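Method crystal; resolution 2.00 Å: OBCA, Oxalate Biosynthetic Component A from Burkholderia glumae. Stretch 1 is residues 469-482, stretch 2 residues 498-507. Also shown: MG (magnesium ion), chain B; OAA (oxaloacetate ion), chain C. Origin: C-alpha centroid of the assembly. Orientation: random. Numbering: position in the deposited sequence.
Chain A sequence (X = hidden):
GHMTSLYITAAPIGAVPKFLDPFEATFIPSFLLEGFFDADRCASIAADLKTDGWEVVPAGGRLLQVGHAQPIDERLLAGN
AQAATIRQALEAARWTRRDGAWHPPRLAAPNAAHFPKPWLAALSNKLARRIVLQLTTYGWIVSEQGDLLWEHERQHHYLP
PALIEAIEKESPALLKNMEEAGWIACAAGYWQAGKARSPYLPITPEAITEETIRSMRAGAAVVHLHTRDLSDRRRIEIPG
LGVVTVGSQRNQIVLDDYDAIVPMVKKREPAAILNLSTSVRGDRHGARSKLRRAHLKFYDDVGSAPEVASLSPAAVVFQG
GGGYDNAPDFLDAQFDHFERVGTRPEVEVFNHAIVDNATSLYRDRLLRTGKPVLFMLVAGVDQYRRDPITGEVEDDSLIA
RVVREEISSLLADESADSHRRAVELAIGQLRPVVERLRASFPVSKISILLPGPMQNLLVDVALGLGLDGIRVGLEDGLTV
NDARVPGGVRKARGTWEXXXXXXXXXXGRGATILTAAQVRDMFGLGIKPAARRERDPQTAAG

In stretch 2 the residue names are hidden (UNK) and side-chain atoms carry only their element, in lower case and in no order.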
ATOM      1  N   GLY A 469      -0.017  18.962   1.352  1.00 28.21           N
ATOM      2  CA  GLY A 469       0.012  17.704   2.071  1.00 27.44           C
ATOM      3  C   GLY A 469       0.754  16.617   1.345  1.00 23.77           C
ATOM      4  O   GLY A 469       0.987  16.707   0.141  1.00 26.36           O
ATOM      5  N   ILE A 470       1.125  15.578   2.091  1.00 27.29           N
ATOM      6  CA  ILE A 470       1.773  14.399   1.537  1.00 22.66           C
ATOM      7  C   ILE A 470       1.147  13.170   2.188  1.00 23.64           C
ATOM      8  O   ILE A 470       0.899  13.159   3.397  1.00 25.43           O
ATOM      9  CB  ILE A 470       3.297  14.402   1.825  1.00 29.75           C
ATOM     10  CG1 ILE A 470       3.994  15.499   1.027  1.00 30.08           C
ATOM     11  CG2 ILE A 470       3.945  13.048   1.468  1.00 28.22           C
ATOM     12  CD1 ILE A 470       5.457  15.689   1.444  1.00 35.32           C
ATOM     13  N   ARG A 471       0.895  12.140   1.385  1.00 22.47           N
ATOM     14  CA  ARG A 471       0.312  10.901   1.878  1.00 23.67           C
ATOM     15  C   ARG A 471       1.333   9.777   1.777  1.00 20.65           C
ATOM     16  O   ARG A 471       2.071   9.675   0.782  1.00 23.11           O
ATOM     17  CB  ARG A 471      -0.961  10.547   1.072  1.00 23.93           C
ATOM     18  CG  ARG A 471      -1.334   9.062   1.068  1.00 23.23           C
ATOM     19  CD  ARG A 471      -2.765   8.814   0.516  1.00 21.56           C
ATOM     20  NE  ARG A 471      -2.832   7.547  -0.203  1.00 23.62           N
ATOM     21  CZ  ARG A 471      -3.915   7.074  -0.823  1.00 26.74           C
ATOM     22  NH1 ARG A 471      -5.062   7.751  -0.815  1.00 23.63           N
ATOM     23  NH2 ARG A 471      -3.833   5.922  -1.466  1.00 24.09           N
ATOM     24  N   VAL A 472       1.388   8.942   2.813  1.00 20.75           N
ATOM     25  CA  VAL A 472       2.204   7.724   2.776  1.00 22.82           C
ATOM     26  C   VAL A 472       1.403   6.624   3.459  1.00 22.53           C
ATOM     27  O   VAL A 472       0.402   6.905   4.117  1.00 23.57           O
ATOM     28  CB  VAL A 472       3.539   7.900   3.534  1.00 25.75           C
ATOM     29  CG1 VAL A 472       4.466   8.833   2.771  1.00 26.61           C
ATOM     30  CG2 VAL A 472       3.278   8.422   4.946  1.00 22.72           C
ATOM     31  N   GLY A 473       1.837   5.379   3.299  1.00 23.20           N
ATOM     32  CA  GLY A 473       1.225   4.272   4.015  1.00 21.90           C
ATOM     33  C   GLY A 473       1.335   2.985   3.223  1.00 21.30           C
ATOM     34  O   GLY A 473       1.648   3.029   2.032  1.00 20.36           O
ATOM     35  N   LEU A 474       1.050   1.846   3.860  1.00 23.06           N
ATOM     36  CA  LEU A 474       1.131   0.544   3.176  1.00 22.99           C
ATOM     37  C   LEU A 474       0.255   0.445   1.914  1.00 21.79           C
ATOM     38  O   LEU A 474       0.578  -0.301   0.978  1.00 19.43           O
ATOM     39  CB  LEU A 474       0.823  -0.598   4.149  1.00 21.98           C
ATOM     40  CG  LEU A 474       1.782  -0.753   5.339  1.00 24.42           C
ATOM     41  CD1 LEU A 474       1.574  -2.113   6.041  1.00 20.90           C
ATOM     42  CD2 LEU A 474       3.229  -0.594   4.880  1.00 24.97           C
ATOM     43  N   GLU A 475      -0.841   1.200   1.876  1.00 22.28           N
ATOM     44  CA  GLU A 475      -1.639   1.313   0.648  1.00 19.00           C
ATOM     45  C   GLU A 475      -0.803   1.673  -0.578  1.00 22.03           C
ATOM     46  O   GLU A 475      -1.007   1.118  -1.665  1.00 22.27           O
ATOM     47  CB  GLU A 475      -2.754   2.356   0.835  1.00 20.92           C
ATOM     48  CG  GLU A 475      -3.529   2.671  -0.453  1.00 22.96           C
ATOM     49  CD  GLU A 475      -4.869   3.337  -0.171  1.00 24.66           C
ATOM     50  OE1 GLU A 475      -5.638   3.585  -1.128  1.00 23.21           O
ATOM     51  OE2 GLU A 475      -5.141   3.634   1.011  1.00 22.90           O
ATOM     52  N   ASP A 476       0.143   2.593  -0.413  1.00 20.02           N
ATOM     53  CA  ASP A 476       0.916   3.113  -1.551  1.00 19.73           C
ATOM     54  C   ASP A 476       2.287   2.460  -1.762  1.00 23.99           C
ATOM     55  O   ASP A 476       2.757   2.354  -2.896  1.00 24.34           O
ATOM     56  CB  ASP A 476       1.084   4.627  -1.413  1.00 22.86           C
ATOM     57  CG  ASP A 476      -0.246   5.336  -1.312  1.00 24.48           C
ATOM     58  OD1 ASP A 476      -0.367   6.310  -0.532  1.00 28.87           O
ATOM     59  OD2 ASP A 476      -1.182   4.890  -1.994  1.00 27.50           O
ATOM     60  N   GLY A 477       2.926   2.039  -0.673  1.00 22.50           N
ATOM     61  CA  GLY A 477       4.203   1.345  -0.752  1.00 20.24           C
ATOM     62  C   GLY A 477       4.493   0.614   0.544  1.00 23.77           C
ATOM     63  O   GLY A 477       4.093   1.072   1.614  1.00 21.68           O
ATOM     64  N   LEU A 478       5.206  -0.509   0.457  1.00 24.51           N
ATOM     65  CA  LEU A 478       5.423  -1.373   1.623  1.00 24.07           C
ATOM     66  C   LEU A 478       6.789  -1.170   2.283  1.00 28.40           C
ATOM     67  O   LEU A 478       7.088  -1.794   3.308  1.00 24.50           O
ATOM     68  CB  LEU A 478       5.260  -2.839   1.221  1.00 23.18           C
ATOM     69  CG  LEU A 478       3.869  -3.209   0.688  1.00 30.65           C
ATOM     70  CD1 LEU A 478       3.788  -4.699   0.305  1.00 26.50           C
ATOM     71  CD2 LEU A 478       2.809  -2.840   1.728  1.00 20.08           C
ATOM     72  N   THR A 479       7.608  -0.293   1.704  1.00 22.89           N
ATOM     73  CA  THR A 479       9.005  -0.160   2.120  1.00 26.14           C
ATOM     74  C   THR A 479       9.376   1.164   2.798  1.00 28.78           C
ATOM     75  O   THR A 479       8.649   2.161   2.727  1.00 25.09           O
ATOM     76  CB  THR A 479       9.955  -0.380   0.917  1.00 27.29           C
ATOM     77  OG1 THR A 479       9.669   0.580  -0.104  1.00 25.64           O
ATOM     78  CG2 THR A 479       9.781  -1.779   0.339  1.00 29.01           C
ATOM     79  N   VAL A 480      10.519   1.152   3.478  1.00 25.99           N
ATOM     80  CA  VAL A 480      11.164   2.377   3.933  1.00 25.48           C
ATOM     81  C   VAL A 480      12.638   2.311   3.535  1.00 31.46           C
ATOM     82  O   VAL A 480      13.188   1.221   3.304  1.00 29.82           O
ATOM     83  CB  VAL A 480      11.083   2.574   5.464  1.00 27.40           C
ATOM     84  CG1 VAL A 480       9.662   2.862   5.918  1.00 25.24           C
ATOM     85  CG2 VAL A 480      11.674   1.355   6.198  1.00 30.57           C
ATOM     86  N   ASN A 481      13.274   3.470   3.436  1.00 28.55           N
ATOM     87  CA  ASN A 481      14.728   3.508   3.369  1.00 31.31           C
ATOM     88  C   ASN A 481      15.312   3.224   4.751  1.00 27.63           C
ATOM     89  O   ASN A 481      14.702   3.560   5.767  1.00 30.81           O
ATOM     90  CB  ASN A 481      15.216   4.868   2.860  1.00 29.90           C
ATOM     91  CG  ASN A 481      14.894   5.083   1.396  1.00 30.52           C
ATOM     92  OD1 ASN A 481      14.965   4.155   0.596  1.00 33.42           O
ATOM     93  ND2 ASN A 481      14.530   6.300   1.041  1.00 31.30           N
ATOM     94  N   ASP A 482      16.492   2.606   4.783  1.00 30.62           N
ATOM     95  CA  ASP A 482      17.180   2.327   6.040  1.00 31.36           C
ATOM     96  C   ASP A 482      18.666   2.230   5.727  1.00 32.31           C
ATOM     97  O   ASP A 482      19.132   1.194   5.266  1.00 27.23           O
ATOM     98  CB  ASP A 482      16.679   1.015   6.659  1.00 28.69           C
ATOM     99  CG  ASP A 482      17.221   0.779   8.070  1.00 33.38           C
ATOM    100  OD1 ASP A 482      18.246   1.394   8.444  1.00 29.91           O
ATOM    101  OD2 ASP A 482      16.626  -0.034   8.810  1.00 31.01           O
ATOM    102  N   UNK A 498       6.460   4.905   8.239  1.00 24.66           N
ATOM    103  CA  UNK A 498       6.532   5.754   7.053  1.00 25.33           C
ATOM    104  C   UNK A 498       6.123   7.183   7.365  1.00 24.40           C
ATOM    105  O   UNK A 498       6.725   8.127   6.853  1.00 25.85           O
ATOM    106  c   UNK A 498       5.686   5.154   5.919  1.00 23.38           C
ATOM    107  c   UNK A 498       5.189   2.972   4.676  1.00 25.86           C
ATOM    108  o   UNK A 498       3.969   3.084   4.852  1.00 22.70           O
ATOM    109  n   UNK A 498       5.709   2.186   3.740  1.00 23.82           N
ATOM    110  c   UNK A 498       6.179   3.748   5.531  1.00 20.78           C
ATOM    111  N   UNK A 499       5.119   7.335   8.225  1.00 24.62           N
ATOM    112  CA  UNK A 499       4.700   8.648   8.701  1.00 24.38           C
ATOM    113  C   UNK A 499       5.834   9.371   9.461  1.00 28.28           C
ATOM    114  O   UNK A 499       6.097  10.549   9.200  1.00 26.85           O
ATOM    115  c   UNK A 499       3.108   9.887  10.222  1.00 24.44           C
ATOM    116  c   UNK A 499       2.236   8.029   8.771  1.00 25.51           C
ATOM    117  c   UNK A 499       3.440   8.543   9.590  1.00 25.17           C
ATOM    118  N   UNK A 500       6.492   8.668  10.388  1.00 28.23           N
ATOM    119  CA  UNK A 500       7.578   9.254  11.192  1.00 31.40           C
ATOM    120  C   UNK A 500       8.698   9.749  10.305  1.00 28.89           C
ATOM    121  O   UNK A 500       9.215  10.842  10.508  1.00 31.13           O
ATOM    122  c   UNK A 500       8.153   8.239  12.192  1.00 32.10           C
ATOM    123  o   UNK A 500       7.159   7.777  13.079  1.00 41.64           O
ATOM    124  N   UNK A 501       9.056   8.930   9.321  1.00 27.61           N
ATOM    125  CA  UNK A 501      10.149   9.236   8.411  1.00 29.20           C
ATOM    126  C   UNK A 501       9.850  10.403   7.481  1.00 32.47           C
ATOM    127  O   UNK A 501      10.710  11.254   7.262  1.00 30.58           O
ATOM    128  c   UNK A 501      12.701   7.423   8.737  1.00 34.51           C
ATOM    129  c   UNK A 501      11.348   5.623   7.629  1.00 28.20           C
ATOM    130  c   UNK A 501      11.290   6.932   8.404  1.00 31.37           C
ATOM    131  c   UNK A 501      10.538   7.997   7.605  1.00 28.98           C
ATOM    132  N   UNK A 502       8.645  10.466   6.928  1.00 29.19           N
ATOM    133  CA  UNK A 502       8.330  11.612   6.087  1.00 25.24           C
ATOM    134  C   UNK A 502       8.239  12.897   6.920  1.00 29.96           C
ATOM    135  O   UNK A 502       8.661  13.958   6.469  1.00 32.09           O
ATOM    136  c   UNK A 502       7.059  11.408   5.229  1.00 29.63           C
ATOM    137  c   UNK A 502       5.813  11.577   6.072  1.00 27.71           C
ATOM    138  c   UNK A 502       7.051  12.420   4.089  1.00 30.73           C
ATOM    139  N   UNK A 503       7.702  12.792   8.135  1.00 30.38           N
ATOM    140  CA  UNK A 503       7.641  13.919   9.062  1.00 29.99           C
ATOM    141  C   UNK A 503       9.047  14.439   9.326  1.00 34.57           C
ATOM    142  O   UNK A 503       9.298  15.647   9.303  1.00 32.62           O
ATOM    143  c   UNK A 503       6.301  13.970  12.711  1.00 37.51           C
ATOM    144  c   UNK A 503       7.219  15.071  14.715  1.00 47.93           C
ATOM    145  n   UNK A 503       7.077  15.936  15.710  1.00 47.73           N
ATOM    146  n   UNK A 503       8.343  14.370  14.602  1.00 44.03           N
ATOM    147  c   UNK A 503       7.007  13.471  10.371  1.00 30.68           C
ATOM    148  n   UNK A 503       6.241  14.908  13.828  1.00 46.24           N
ATOM    149  c   UNK A 503       6.904  14.559  11.446  1.00 40.31           C
ATOM    150  N   UNK A 504       9.963  13.507   9.555  1.00 32.89           N
ATOM    151  CA  UNK A 504      11.363  13.825   9.811  1.00 35.63           C
ATOM    152  C   UNK A 504      11.989  14.582   8.637  1.00 37.19           C
ATOM    153  O   UNK A 504      12.590  15.645   8.822  1.00 34.21           O
ATOM    154  o   UNK A 504      14.396  10.456   9.771  1.00 48.93           O
ATOM    155  c   UNK A 504      13.613  12.647  10.340  1.00 45.20           C
ATOM    156  c   UNK A 504      14.233  11.299  10.686  1.00 51.40           C
ATOM    157  c   UNK A 504      12.117  12.524  10.111  1.00 35.49           C
ATOM    158  o   UNK A 504      14.543  11.081  11.877  1.00 59.49           O
ATOM    159  N   UNK A 505      11.838  14.043   7.431  1.00 34.08           N
ATOM    160  CA  UNK A 505      12.369  14.691   6.234  1.00 36.06           C
ATOM    161  C   UNK A 505      11.765  16.085   6.010  1.00 41.86           C
ATOM    162  O   UNK A 505      12.467  17.013   5.588  1.00 39.56           O
ATOM    163  c   UNK A 505      12.699  14.420   3.711  1.00 45.42           C
ATOM    164  c   UNK A 505      12.781  13.440   2.552  1.00 50.65           C
ATOM    165  o   UNK A 505      13.486  13.758   1.568  1.00 58.99           O
ATOM    166  c   UNK A 505      12.174  13.799   5.000  1.00 37.59           C
ATOM    167  o   UNK A 505      12.155  12.358   2.617  1.00 52.92           O
ATOM    168  N   UNK A 506      10.475  16.238   6.309  1.00 35.27           N
ATOM    169  CA  UNK A 506       9.813  17.537   6.149  1.00 37.17           C
ATOM    170  C   UNK A 506      10.391  18.581   7.113  1.00 41.61           C
ATOM    171  O   UNK A 506      10.756  19.686   6.703  1.00 41.68           O
ATOM    172  c   UNK A 506       8.295  17.410   6.333  1.00 33.70           C
ATOM    173  c   UNK A 506       6.108  16.482   5.469  1.00 31.95           C
ATOM    174  c   UNK A 506       7.541  16.864   5.110  1.00 38.26           C
ATOM    175  c   UNK A 506       7.553  17.880   3.958  1.00 34.77           C
ATOM    176  N   UNK A 507      10.479  18.216   8.388  1.00 37.95           N
ATOM    177  CA  UNK A 507      11.038  19.088   9.417  1.00 44.56           C
ATOM    178  C   UNK A 507      12.477  19.516   9.096  1.00 43.97           C
ATOM    179  O   UNK A 507      12.872  20.645   9.367  1.00 47.97           O
ATOM    180  c   UNK A 507      10.968  18.402  10.777  1.00 40.23           C
ATOM    181  c   UNK A 507       9.027  19.735  11.594  1.00 41.92           C
ATOM    182  c   UNK A 507       9.578  17.542  12.685  1.00 39.94           C
ATOM    183  c   UNK A 507       9.569  18.333  11.378  1.00 43.34           C
TER
HETATM  184 MG    MG B 601      -7.714   4.255  -1.182  1.00 27.40          MG
HETATM  185  O1  OAA C 602     -11.008   6.166  -3.338  1.00 34.84           O
HETATM  186  O2  OAA C 602      -9.628   5.100  -1.887  1.00 27.38           O
HETATM  187  O4  OAA C 602      -6.897   2.247  -5.330  1.00 33.56           O
HETATM  188  O5  OAA C 602      -9.081   2.499  -6.003  1.00 36.32           O
HETATM  189  O3  OAA C 602      -7.802   3.350  -2.865  1.00 31.31           O
HETATM  190  C1  OAA C 602      -9.991   5.374  -3.110  1.00 29.88           C
HETATM  191  C2  OAA C 602      -9.252   4.793  -4.295  1.00 29.72           C
HETATM  192  C3  OAA C 602      -8.364   3.603  -4.009  1.00 28.77           C
HETATM  193  C4  OAA C 602      -8.105   2.726  -5.169  1.00 25.58           C
HETATM  194  O   HOH W   1      -6.662   5.820  -2.429  1.00 31.61           O

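Position 498, in a helix that begins earlier in the chain, carries three carbons in a row, the third bearing one oxygen and one nitrogen. This terminal group reaches into the turn of stretch 1, its nitrogen close to two backbone carbonyl oxygens and its oxygen beside Gly 473 and Leu 474. A three-carbon chain whose last carbon is an amide carbon is glutamine. Gln 498 NE2 donates to Gly 477 O at 2.9 Å and to Thr 479 O at 3.1 Å, so both amide protons are used. OE1 of Gln 498 lies 3.3 Å from Leu 474 N, but the angle is too poor for a hydrogen bond.

At position 499 one carbon carries two others, and one of these lies against Val 472; this is valine. CG2 of Val 499 lies 4.0 Å from Val 472 CG2. Position 500 has one carbon and then one oxygen and does not reach stretch 1; it is Ser 500.

Position 501 has four carbons, forked at the second, and its tip approaches Val 480. This is leucine: CD1 of Leu 501 packs 3.7 Å from Val 480 CG1. At 502 a carbon again carries two carbons, pointing toward stretch 1 between Ile 470 and Val 472. The residue is valine; CG2 of Val 502 is 4.1 Å from Ile 470 CG2, and its CG1 is 4.2 Å from Val 472 CG2.

Position 503 extends through three carbons and a nitrogen to a carbon with two more nitrogens, a guanidinium, hence Arg 503. Positions 504 and 505 each have three carbons, the third carrying two oxygens. With carboxylates in place of an amide, they are Glu 504 and Glu 505. None of these three touches stretch 1.

Position 506 is another four-carbon chain forked at the second, turned toward Ile 470. It is leucine, with CD2 of Leu 506 3.9 Å from Ile 470 CD1. Position 507 has the same fork but is exposed and does not reach stretch 1; it is Leu 507.

The contact thus joins an apolar seam to one polar anchor. The helix runs at 149° to strand 469-472, so Ile 470 and Val 472 meet successive turns in reverse order, while Arg 471 points away and forms a salt bridge with Asp 476. Among the helix residues, Gln 498 alone reaches the turn, and its amide nitrogen ties the carbonyl of Gly 477 there to that of Thr 479 at the start of the next strand. The same turn carries Glu 475, whose OE1 binds the magnesium ion at 2.2 Å.

Stretch 2 (498-507) QVSLVREELL
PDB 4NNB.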